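Local coordinates for protein xylan esterase 1 (Thermoanaerobacterium sp. 'JW/SL YS485', PDB 3FCY) that probably removes acetyl groups from xylan and cephalosporin C as a carbohydrate esterase of family CE7, with an alpha/beta-hydrolase fold, at residues A[66-71]-A[83-88]; A[94-99]-A[139-144]; A[284-289]-A[313-318]. One frame throughout, in Å; residues are numbered along the deposited sequence.

Interaction 1. Residues A[66-71]-A[83-88]; sequences PKIELK and YDLYFT
Glu69 and Tyr86 face each other as a hydrogen-bonded pair of an antiparallel beta hairpin. Glu69 N gives its hydrogen to Tyr86 O at 3.0 Å. Tyr86 N returns the bond to Glu69 O. Two residues on, Lys71 and Asp84 form the next such pair. Here Asp84 N reaches Lys71 O at 2.7 Å, and the N-H points almost straight at the oxygen (177°). Lys71 N donates back to Asp84 O. Before strand 69-71 begins, one more bond joins the backbones: Thr88 N meets Pro66 O at 2.9 Å. The CA of Ile68 also comes to 3.3 Å from Tyr86 O, so that oxygen has a CA-H contact besides its N-H.

The side chains divide between two faces. On one, Leu70 meets Leu85. With CG anti to its carbonyl carbon (chi1 -62°), Leu70 brings CD2 to 3.7 Å from Leu85 CG. Ile68 CG2 touches the same Leu85, and Ile68 CG1 reaches Phe87 CB. On the other face, the extended Lys71 chain crosses Tyr86 at about a right angle, with Lys71 CD 4.1 Å from ring atom CE1. Lys71 NZ makes a long salt bridge to Glu69 OE1, 3.9 Å.

Two polar side chains of strand 83-88, Asp84 and Thr88, find their partners beyond the hairpin. Asp84 OD2 is hydrogen-bonded to His96 NE2, and Thr88 OG1 to Arg94 NH1. Arg94 NH2 also bonds Lys67 O.

The backbone therefore supplies the directional bonds between these strands. The side chains add apolar cover on the Leu70 face. The long ion pair lies within 66-71 and adds nothing directional across the strands. The Asp84 and Thr88 side chains tie the hairpin to the next strand.

Interaction 2. Residues A[94-99]-A[139-144]; sequences RIHAKY and AMDVRG
His96 and Asp141 are joined by both side chain and backbone. His96 ND1 donates to Asp141 OD2 at 2.8 Å, with a bent N-H angle of 137°. CG of His96 is anti to its backbone N (chi1 169°), which lays the ring beside Asp141. The two side chains point the same way, their planes 25° apart, but the ring N-H meets OD2 from above the carboxylate plane. Asp141 OD1 takes the N-H of Ser121. With alanine at His96, Asp141 OD2 would probably lose its ring N-H, and the link to Asp84 would go too. In the backbone, Asp141 N bonds His96 O. Further along, Lys98 and Ala139 form an antiparallel hydrogen-bonded pair, with Lys98 N 2.8 Å from Ala139 O.

Apolar contacts flank these bonds. Ala97 CB lies 4.1 Å from Met140 CB, and Ile95 CG2 rests 4.0 Å from Met140 CG.

A methyl also packs on a charged group. Ile95 CD1 lies obliquely against the Arg143 guanidinium, 3.4 Å from Arg143 NE, which is salt-bridged to Asp183.

Strand 94-102 thus sits between strand 80-88, bonded by Ala97 to Leu85, and strand 136-140. Helix 176-192 packs on the Ile95 and Met140 face, touching Ile95 through Asp183 and Met140 through Leu187.

Interaction 3. Residues A[284-289]-A[313-318]; sequences KRIKGD and IQSKKD
Ser315 turns its side chain toward the backbone of 284-289. With OG between its backbone N and carbonyl carbon (chi1 58°), the Ser315 hydroxyl donates to Gly288 O at 2.6 Å, nearly in line with the C=O bond. Ser315 CB lies 3.4 Å from Lys287 O. Ile286 CG2 comes near the same hydroxyl, and Ile286 CD1 meets Ile313 CG1 at 4.4 Å.

Lys316 and Asp289 meet at an angle rather than end to end. Lys316 CB lies 3.3 Å from Asp289 OD1; the bend at chi2 (-91°) directs the rest of the chain. Lys316 NZ stays apart from the carboxylate, 5.4 Å from Asp289 OD2. Lys316 NZ pairs instead with Asp318 OD2 of its own segment at 3.3 Å, a salt bridge whose hydrogen bond is weak. Asp289 OD2 has Lys226 and Arg225 as its salt-bridge partners.

Waters add further links. One takes the N-H of Gln314 and donates to Ile286 O. A second donates to Lys287 O and Asp289 OD1 and accepts weakly from Lys316 N. A third accepts from Lys316 NZ, 2.7 Å away, and reaches Asp289 OD2 weakly.

The contact joins the approach to strand 289-295 with the approach to the edge strand 317-322. One short hydroxyl bond makes the direct polar link, and waters supplement it. The two basic partners of Asp289 would probably favour its charged form.

How the interactions relate
All three contacts reach one mixed beta sheet. Interactions 1 and 2 lie side by side, their centres 10 Å apart, where strands 80-88 and 94-102 are neighbours. Phe87 O and Ile95 N, 2.6 Å apart, probably share a hydrogen bond, and Tyr86 CE2 packs 3.4 Å from His96 CD2. Interaction 3 is at the other edge, its centre 30 Å from that of interaction 1 and 26 Å from that of interaction 2. In interaction 2 the Arg143 side chain lies about 10 Å from that of Tyr117, the predicted substrate-binding residue. In interaction 3, the Asp289 side chain is about 8 Å from the calcium ion, which Glu343 and Tyr345 hold, and about 5 Å from the Glu343 side chain.

Interaction 1. Residues A[66-71]-A[83-88]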
loop_
_atom_site.group_PDB
_atom_site.type_symbol
_atom_site.label_atom_id
_atom_site.label_comp_id
_atom_site.label_asym_id
_atom_site.label_seq_id
_atom_site.Cartn_x
_atom_site.Cartn_y
_atom_site.Cartn_z
ATOM N N PRO A 66 46.739 1.096 -15.811
ATOM C CA PRO A 66 45.846 0.177 -15.097
ATOM C C PRO A 66 46.473 -0.614 -13.948
ATOM O O PRO A 66 45.786 -0.949 -12.984
ATOM C CB PRO A 66 45.326 -0.726 -16.213
ATOM C CG PRO A 66 46.502 -0.797 -17.144
ATOM C CD PRO A 66 46.966 0.643 -17.195
ATOM N N LYS A 67 47.768 -0.906 -14.047
ATOM C CA LYS A 67 48.454 -1.671 -13.008
ATOM C C LYS A 67 47.581 -2.843 -12.565
ATOM O O LYS A 67 47.285 -3.015 -11.379
ATOM C CB LYS A 67 48.789 -0.777 -11.811
ATOM C CG LYS A 67 49.898 0.232 -12.092
ATOM C CD LYS A 67 50.253 1.026 -10.848
ATOM C CE LYS A 67 51.365 2.024 -11.123
ATOM N NZ LYS A 67 51.725 2.792 -9.895
ATOM N N ILE A 68 47.183 -3.648 -13.543
ATOM C CA ILE A 68 46.327 -4.802 -13.322
ATOM C C ILE A 68 46.894 -5.833 -12.352
ATOM O O ILE A 68 48.081 -6.152 -12.381
ATOM C CB ILE A 68 46.026 -5.504 -14.659
ATOM C CG1 ILE A 68 45.410 -4.500 -15.637
ATOM C CG2 ILE A 68 45.088 -6.684 -14.431
ATOM C CD1 ILE A 68 45.291 -5.021 -17.054
ATOM N N GLU A 69 46.025 -6.346 -11.490
ATOM C CA GLU A 69 46.407 -7.360 -10.525
ATOM C C GLU A 69 45.334 -8.441 -10.501
ATOM O O GLU A 69 44.140 -8.144 -10.474
ATOM C CB GLU A 69 46.566 -6.748 -9.129
ATOM C CG GLU A 69 46.826 -7.782 -8.041
ATOM C CD GLU A 69 47.173 -7.166 -6.694
ATOM O OE1 GLU A 69 47.318 -7.933 -5.713
ATOM O OE2 GLU A 69 47.307 -5.923 -6.613
ATOM N N LEU A 70 45.764 -9.696 -10.531
ATOM C CA LEU A 70 44.836 -10.815 -10.506
ATOM C C LEU A 70 45.055 -11.604 -9.228
ATOM O O LEU A 70 46.191 -11.895 -8.857
ATOM C CB LEU A 70 45.061 -11.728 -11.717
ATOM C CG LEU A 70 44.844 -11.126 -13.108
ATOM C CD1 LEU A 70 45.256 -12.143 -14.162
ATOM C CD2 LEU A 70 43.388 -10.727 -13.290
ATOM N N LYS A 71 43.966 -11.932 -8.547
ATOM C CA LYS A 71 44.044 -12.700 -7.317
ATOM C C LYS A 71 43.109 -13.889 -7.424
ATOM O O LYS A 71 41.931 -13.730 -7.754
ATOM C CB LYS A 71 43.628 -11.848 -6.116
ATOM C CG LYS A 71 44.573 -10.712 -5.780
ATOM C CD LYS A 71 44.162 -10.055 -4.471
ATOM C CE LYS A 71 45.125 -8.952 -4.064
ATOM N NZ LYS A 71 44.756 -8.371 -2.741
ATOM N N TYR A 83 39.316 -15.602 -11.085
ATOM C CA TYR A 83 40.161 -14.548 -10.532
ATOM C C TYR A 83 39.408 -13.268 -10.208
ATOM O O TYR A 83 38.433 -12.904 -10.879
ATOM C CB TYR A 83 41.259 -14.161 -11.528
ATOM C CG TYR A 83 42.195 -15.268 -11.946
ATOM C CD1 TYR A 83 43.106 -15.817 -11.043
ATOM C CD2 TYR A 83 42.197 -15.741 -13.258
ATOM C CE1 TYR A 83 44.001 -16.811 -11.441
ATOM C CE2 TYR A 83 43.085 -16.730 -13.665
ATOM C CZ TYR A 83 43.982 -17.260 -12.753
ATOM O OH TYR A 83 44.860 -18.243 -13.153
ATOM N N ASP A 84 39.884 -12.581 -9.175
ATOM C CA ASP A 84 39.346 -11.289 -8.800
ATOM C C ASP A 84 40.321 -10.362 -9.515
ATOM O O ASP A 84 41.524 -10.377 -9.239
ATOM C CB ASP A 84 39.414 -11.089 -7.286
ATOM C CG ASP A 84 38.272 -11.766 -6.565
ATOM O OD1 ASP A 84 38.526 -12.511 -5.601
ATOM O OD2 ASP A 84 37.110 -11.547 -6.968
ATOM N N LEU A 85 39.808 -9.589 -10.466
ATOM C CA LEU A 85 40.640 -8.686 -11.238
ATOM C C LEU A 85 40.492 -7.244 -10.759
ATOM O O LEU A 85 39.380 -6.769 -10.527
ATOM C CB LEU A 85 40.270 -8.796 -12.723
ATOM C CG LEU A 85 41.041 -7.960 -13.752
ATOM C CD1 LEU A 85 40.807 -8.537 -15.148
ATOM C CD2 LEU A 85 40.604 -6.510 -13.691
ATOM N N TYR A 86 41.623 -6.562 -10.602
ATOM C CA TYR A 86 41.620 -5.171 -10.168
ATOM C C TYR A 86 42.440 -4.323 -11.117
ATOM O O TYR A 86 43.515 -4.729 -11.553
ATOM C CB TYR A 86 42.213 -5.023 -8.767
ATOM C CG TYR A 86 41.544 -5.868 -7.717
ATOM C CD1 TYR A 86 41.896 -7.206 -7.552
ATOM C CD2 TYR A 86 40.557 -5.333 -6.888
ATOM C CE1 TYR A 86 41.287 -7.996 -6.587
ATOM C CE2 TYR A 86 39.938 -6.116 -5.917
ATOM C CZ TYR A 86 40.310 -7.446 -5.774
ATOM O OH TYR A 86 39.709 -8.232 -4.826
ATOM N N PHE A 87 41.926 -3.147 -11.446
ATOM C CA PHE A 87 42.649 -2.230 -12.311
ATOM C C PHE A 87 42.353 -0.808 -11.866
ATOM O O PHE A 87 41.330 -0.544 -11.236
ATOM C CB PHE A 87 42.266 -2.422 -13.783
ATOM C CG PHE A 87 40.860 -2.006 -14.119
ATOM C CD1 PHE A 87 39.791 -2.875 -13.918
ATOM C CD2 PHE A 87 40.611 -0.755 -14.674
ATOM C CE1 PHE A 87 38.494 -2.502 -14.271
ATOM C CE2 PHE A 87 39.317 -0.374 -15.029
ATOM C CZ PHE A 87 38.257 -1.249 -14.829
ATOM N N THR A 88 43.261 0.107 -12.172
ATOM C CA THR A 88 43.068 1.496 -11.789
ATOM C C THR A 88 42.383 2.267 -12.912
ATOM O O THR A 88 42.828 2.236 -14.057
ATOM C CB THR A 88 44.419 2.162 -11.447
ATOM O OG1 THR A 88 45.028 1.459 -10.355
ATOM C CG2 THR A 88 44.219 3.617 -11.059
#

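Interaction 2. Residues A[94-99]-A[139-144]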
loop_
_atom_site.group_PDB
_atom_site.type_symbol
_atom_site.label_atom_id
_atom_site.label_comp_id
_atom_site.label_asym_id
_atom_site.label_seq_id
_atom_site.Cartn_x
_atom_site.Cartn_y
_atom_site.Cartn_z
ATOM N N ARG A 94 40.456 2.251 -7.772
ATOM C CA ARG A 94 40.775 0.845 -7.982
ATOM C C ARG A 94 39.453 0.136 -8.299
ATOM O O ARG A 94 38.570 0.049 -7.447
ATOM C CB ARG A 94 41.406 0.267 -6.710
ATOM C CG ARG A 94 42.191 -1.013 -6.913
ATOM C CD ARG A 94 43.392 -0.803 -7.839
ATOM N NE ARG A 94 44.215 -2.006 -7.911
ATOM C CZ ARG A 94 45.033 -2.296 -8.918
ATOM N NH1 ARG A 94 45.144 -1.471 -9.951
ATOM N NH2 ARG A 94 45.736 -3.422 -8.894
ATOM N N ILE A 95 39.317 -0.352 -9.530
ATOM C CA ILE A 95 38.094 -1.025 -9.967
ATOM C C ILE A 95 38.206 -2.544 -9.859
ATOM O O ILE A 95 39.273 -3.120 -10.087
ATOM C CB ILE A 95 37.762 -0.666 -11.437
ATOM C CG1 ILE A 95 37.864 0.848 -11.645
ATOM C CG2 ILE A 95 36.358 -1.150 -11.793
ATOM C CD1 ILE A 95 36.921 1.676 -10.774
ATOM N N HIS A 96 37.098 -3.192 -9.515
ATOM C CA HIS A 96 37.079 -4.643 -9.379
ATOM C C HIS A 96 36.094 -5.318 -10.323
ATOM O O HIS A 96 35.044 -4.766 -10.653
ATOM C CB HIS A 96 36.756 -5.036 -7.932
ATOM C CG HIS A 96 36.466 -6.496 -7.749
ATOM N ND1 HIS A 96 35.208 -7.032 -7.929
ATOM C CD2 HIS A 96 37.271 -7.531 -7.413
ATOM C CE1 HIS A 96 35.251 -8.334 -7.708
ATOM N NE2 HIS A 96 36.492 -8.662 -7.393
ATOM N N ALA A 97 36.457 -6.519 -10.759
ATOM C CA ALA A 97 35.616 -7.310 -11.645
ATOM C C ALA A 97 35.951 -8.780 -11.468
ATOM O O ALA A 97 37.113 -9.141 -11.256
ATOM C CB ALA A 97 35.844 -6.905 -13.104
ATOM N N LYS A 98 34.925 -9.624 -11.523
ATOM C CA LYS A 98 35.136 -11.059 -11.437
ATOM C C LYS A 98 35.694 -11.414 -12.808
ATOM O O LYS A 98 35.336 -10.783 -13.799
ATOM C CB LYS A 98 33.812 -11.801 -11.205
ATOM C CG LYS A 98 33.310 -11.776 -9.765
ATOM C CD LYS A 98 32.010 -12.572 -9.630
ATOM C CE LYS A 98 31.658 -12.822 -8.170
ATOM N NZ LYS A 98 31.522 -11.555 -7.400
ATOM N N TYR A 99 36.566 -12.411 -12.863
ATOM C CA TYR A 99 37.176 -12.830 -14.124
ATOM C C TYR A 99 37.298 -14.347 -14.145
ATOM O O TYR A 99 38.036 -14.934 -13.351
ATOM C CB TYR A 99 38.550 -12.155 -14.269
ATOM C CG TYR A 99 39.455 -12.674 -15.374
ATOM C CD1 TYR A 99 38.954 -13.012 -16.632
ATOM C CD2 TYR A 99 40.834 -12.768 -15.170
ATOM C CE1 TYR A 99 39.809 -13.428 -17.666
ATOM C CE2 TYR A 99 41.693 -13.176 -16.190
ATOM C CZ TYR A 99 41.176 -13.503 -17.433
ATOM O OH TYR A 99 42.038 -13.887 -18.439
ATOM N N ALA A 139 32.753 -9.718 -15.013
ATOM C CA ALA A 139 31.624 -8.988 -14.431
ATOM C C ALA A 139 32.186 -7.883 -13.543
ATOM O O ALA A 139 32.723 -8.154 -12.468
ATOM C CB ALA A 139 30.749 -9.933 -13.616
ATOM N N MET A 140 32.048 -6.643 -14.000
ATOM C CA MET A 140 32.569 -5.471 -13.295
ATOM C C MET A 140 31.660 -4.925 -12.198
ATOM O O MET A 140 30.432 -4.968 -12.312
ATOM C CB MET A 140 32.838 -4.349 -14.306
ATOM C CG MET A 140 33.534 -3.117 -13.734
ATOM S SD MET A 140 33.470 -1.701 -14.867
ATOM C CE MET A 140 31.951 -0.903 -14.313
ATOM N N ASP A 141 32.275 -4.420 -11.133
ATOM C CA ASP A 141 31.527 -3.809 -10.039
ATOM C C ASP A 141 31.583 -2.310 -10.289
ATOM O O ASP A 141 32.644 -1.771 -10.621
ATOM C CB ASP A 141 32.160 -4.107 -8.675
ATOM C CG ASP A 141 31.881 -5.516 -8.192
ATOM O OD1 ASP A 141 30.852 -6.097 -8.605
ATOM O OD2 ASP A 141 32.680 -6.031 -7.380
ATOM N N VAL A 142 30.443 -1.639 -10.152
ATOM C CA VAL A 142 30.389 -0.197 -10.352
ATOM C C VAL A 142 30.971 0.487 -9.117
ATOM O O VAL A 142 30.784 0.016 -7.995
ATOM C CB VAL A 142 28.935 0.290 -10.572
ATOM C CG1 VAL A 142 28.884 1.816 -10.578
ATOM C CG2 VAL A 142 28.399 -0.256 -11.897
ATOM N N ARG A 143 31.692 1.585 -9.334
ATOM C CA ARG A 143 32.293 2.342 -8.239
ATOM C C ARG A 143 31.282 2.676 -7.148
ATOM O O ARG A 143 30.172 3.111 -7.434
ATOM C CB ARG A 143 32.871 3.663 -8.752
ATOM C CG ARG A 143 33.962 3.531 -9.789
ATOM C CD ARG A 143 34.484 4.900 -10.198
ATOM N NE ARG A 143 35.552 4.782 -11.182
ATOM C CZ ARG A 143 36.495 5.695 -11.386
ATOM N NH1 ARG A 143 36.507 6.813 -10.668
ATOM N NH2 ARG A 143 37.433 5.481 -12.299
ATOM N N GLY A 144 31.685 2.471 -5.901
ATOM C CA GLY A 144 30.843 2.798 -4.762
ATOM C C GLY A 144 29.452 2.205 -4.626
ATOM O O GLY A 144 28.638 2.740 -3.866
#

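Interaction 3. Residues A[284-289]-A[313-318]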
loop_
_atom_site.group_PDB
_atom_site.type_symbol
_atom_site.label_atom_id
_atom_site.label_comp_id
_atom_site.label_asym_id
_atom_site.label_seq_id
_atom_site.Cartn_x
_atom_site.Cartn_y
_atom_site.Cartn_z
ATOM N N LYS A 284 24.642 6.513 -30.768
ATOM C CA LYS A 284 25.037 6.640 -32.169
ATOM C C LYS A 284 26.450 6.144 -32.471
ATOM O O LYS A 284 26.786 5.905 -33.629
ATOM C CB LYS A 284 24.901 8.096 -32.628
ATOM C CG LYS A 284 25.943 9.033 -32.049
ATOM C CD LYS A 284 25.723 10.457 -32.522
ATOM C CE LYS A 284 26.774 11.395 -31.943
ATOM N NZ LYS A 284 26.767 11.380 -30.450
ATOM N N ARG A 285 27.267 5.978 -31.437
ATOM C CA ARG A 285 28.649 5.529 -31.616
ATOM C C ARG A 285 28.836 4.023 -31.682
ATOM O O ARG A 285 29.865 3.541 -32.158
ATOM C CB ARG A 285 29.529 6.059 -30.488
ATOM C CG ARG A 285 29.573 7.562 -30.382
ATOM C CD ARG A 285 30.602 7.976 -29.358
ATOM N NE ARG A 285 30.822 9.413 -29.385
ATOM C CZ ARG A 285 31.952 9.998 -29.009
ATOM N NH1 ARG A 285 32.967 9.263 -28.571
ATOM N NH2 ARG A 285 32.065 11.315 -29.085
ATOM N N ILE A 286 27.852 3.285 -31.188
ATOM C CA ILE A 286 27.922 1.832 -31.169
ATOM C C ILE A 286 28.101 1.247 -32.572
ATOM O O ILE A 286 27.441 1.668 -33.522
ATOM C CB ILE A 286 26.655 1.248 -30.508
ATOM C CG1 ILE A 286 26.547 1.784 -29.074
ATOM C CG2 ILE A 286 26.703 -0.280 -30.532
ATOM C CD1 ILE A 286 25.321 1.325 -28.322
ATOM N N LYS A 287 29.005 0.279 -32.689
ATOM C CA LYS A 287 29.281 -0.367 -33.969
ATOM C C LYS A 287 28.855 -1.831 -33.939
ATOM O O LYS A 287 28.492 -2.401 -34.967
ATOM C CB LYS A 287 30.778 -0.293 -34.291
ATOM C CG LYS A 287 31.397 1.086 -34.104
ATOM C CD LYS A 287 30.820 2.116 -35.058
ATOM C CE LYS A 287 31.275 1.866 -36.488
ATOM N NZ LYS A 287 30.762 2.908 -37.430
ATOM N N GLY A 288 28.904 -2.438 -32.758
ATOM C CA GLY A 288 28.528 -3.836 -32.640
ATOM C C GLY A 288 27.047 -4.060 -32.853
ATOM O O GLY A 288 26.275 -3.103 -32.917
ATOM N N ASP A 289 26.648 -5.324 -32.978
ATOM C CA ASP A 289 25.239 -5.658 -33.161
ATOM C C ASP A 289 24.554 -5.532 -31.806
ATOM O O ASP A 289 25.134 -5.881 -30.775
ATOM C CB ASP A 289 25.078 -7.086 -33.689
ATOM C CG ASP A 289 25.833 -7.319 -34.989
ATOM O OD1 ASP A 289 25.923 -6.377 -35.808
ATOM O OD2 ASP A 289 26.323 -8.448 -35.195
ATOM N N ILE A 313 20.488 4.091 -32.203
ATOM C CA ILE A 313 21.502 3.124 -32.605
ATOM C C ILE A 313 21.473 2.985 -34.127
ATOM O O ILE A 313 20.404 2.838 -34.726
ATOM C CB ILE A 313 21.237 1.750 -31.946
ATOM C CG1 ILE A 313 21.442 1.858 -30.430
ATOM C CG2 ILE A 313 22.156 0.691 -32.540
ATOM C CD1 ILE A 313 21.134 0.588 -29.671
ATOM N N GLN A 314 22.651 3.032 -34.744
ATOM C CA GLN A 314 22.768 2.937 -36.197
ATOM C C GLN A 314 23.293 1.595 -36.691
ATOM O O GLN A 314 23.202 1.299 -37.878
ATOM C CB GLN A 314 23.676 4.053 -36.724
ATOM C CG GLN A 314 23.214 5.454 -36.367
ATOM C CD GLN A 314 24.107 6.534 -36.963
ATOM O OE1 GLN A 314 25.325 6.532 -36.761
ATOM N NE2 GLN A 314 23.503 7.464 -37.697
ATOM N N SER A 315 23.852 0.788 -35.794
ATOM C CA SER A 315 24.371 -0.516 -36.189
ATOM C C SER A 315 23.230 -1.524 -36.284
ATOM O O SER A 315 22.070 -1.173 -36.082
ATOM C CB SER A 315 25.421 -0.999 -35.183
ATOM O OG SER A 315 24.884 -1.084 -33.876
ATOM N N LYS A 316 23.557 -2.771 -36.601
ATOM C CA LYS A 316 22.542 -3.813 -36.719
ATOM C C LYS A 316 21.891 -3.958 -35.347
ATOM O O LYS A 316 22.583 -4.110 -34.340
ATOM C CB LYS A 316 23.196 -5.126 -37.168
ATOM C CG LYS A 316 22.227 -6.256 -37.499
ATOM C CD LYS A 316 21.925 -7.115 -36.287
ATOM C CE LYS A 316 21.124 -8.353 -36.680
ATOM N NZ LYS A 316 21.003 -9.323 -35.551
ATOM N N LYS A 317 20.562 -3.909 -35.307
ATOM C CA LYS A 317 19.848 -3.988 -34.036
ATOM C C LYS A 317 18.467 -4.631 -34.120
ATOM O O LYS A 317 17.859 -4.718 -35.190
ATOM C CB LYS A 317 19.690 -2.580 -33.465
ATOM C CG LYS A 317 18.767 -1.714 -34.319
ATOM C CD LYS A 317 18.760 -0.258 -33.890
ATOM C CE LYS A 317 17.762 0.539 -34.717
ATOM N NZ LYS A 317 17.751 1.981 -34.354
ATOM N N ASP A 318 17.977 -5.059 -32.959
ATOM C CA ASP A 318 16.664 -5.675 -32.823
ATOM C C ASP A 318 16.205 -5.486 -31.377
ATOM O O ASP A 318 17.029 -5.443 -30.456
ATOM C CB ASP A 318 16.730 -7.170 -33.160
ATOM C CG ASP A 318 16.943 -7.429 -34.650
ATOM O OD1 ASP A 318 16.023 -7.121 -35.443
ATOM O OD2 ASP A 318 18.027 -7.934 -35.029
HETATM O O HOH W 1 25.027 3.052 -33.471
HETATM O O HOH W 2 26.645 -3.943 -36.098
HETATM O O HOH W 3 23.595 -10.213 -35.420
#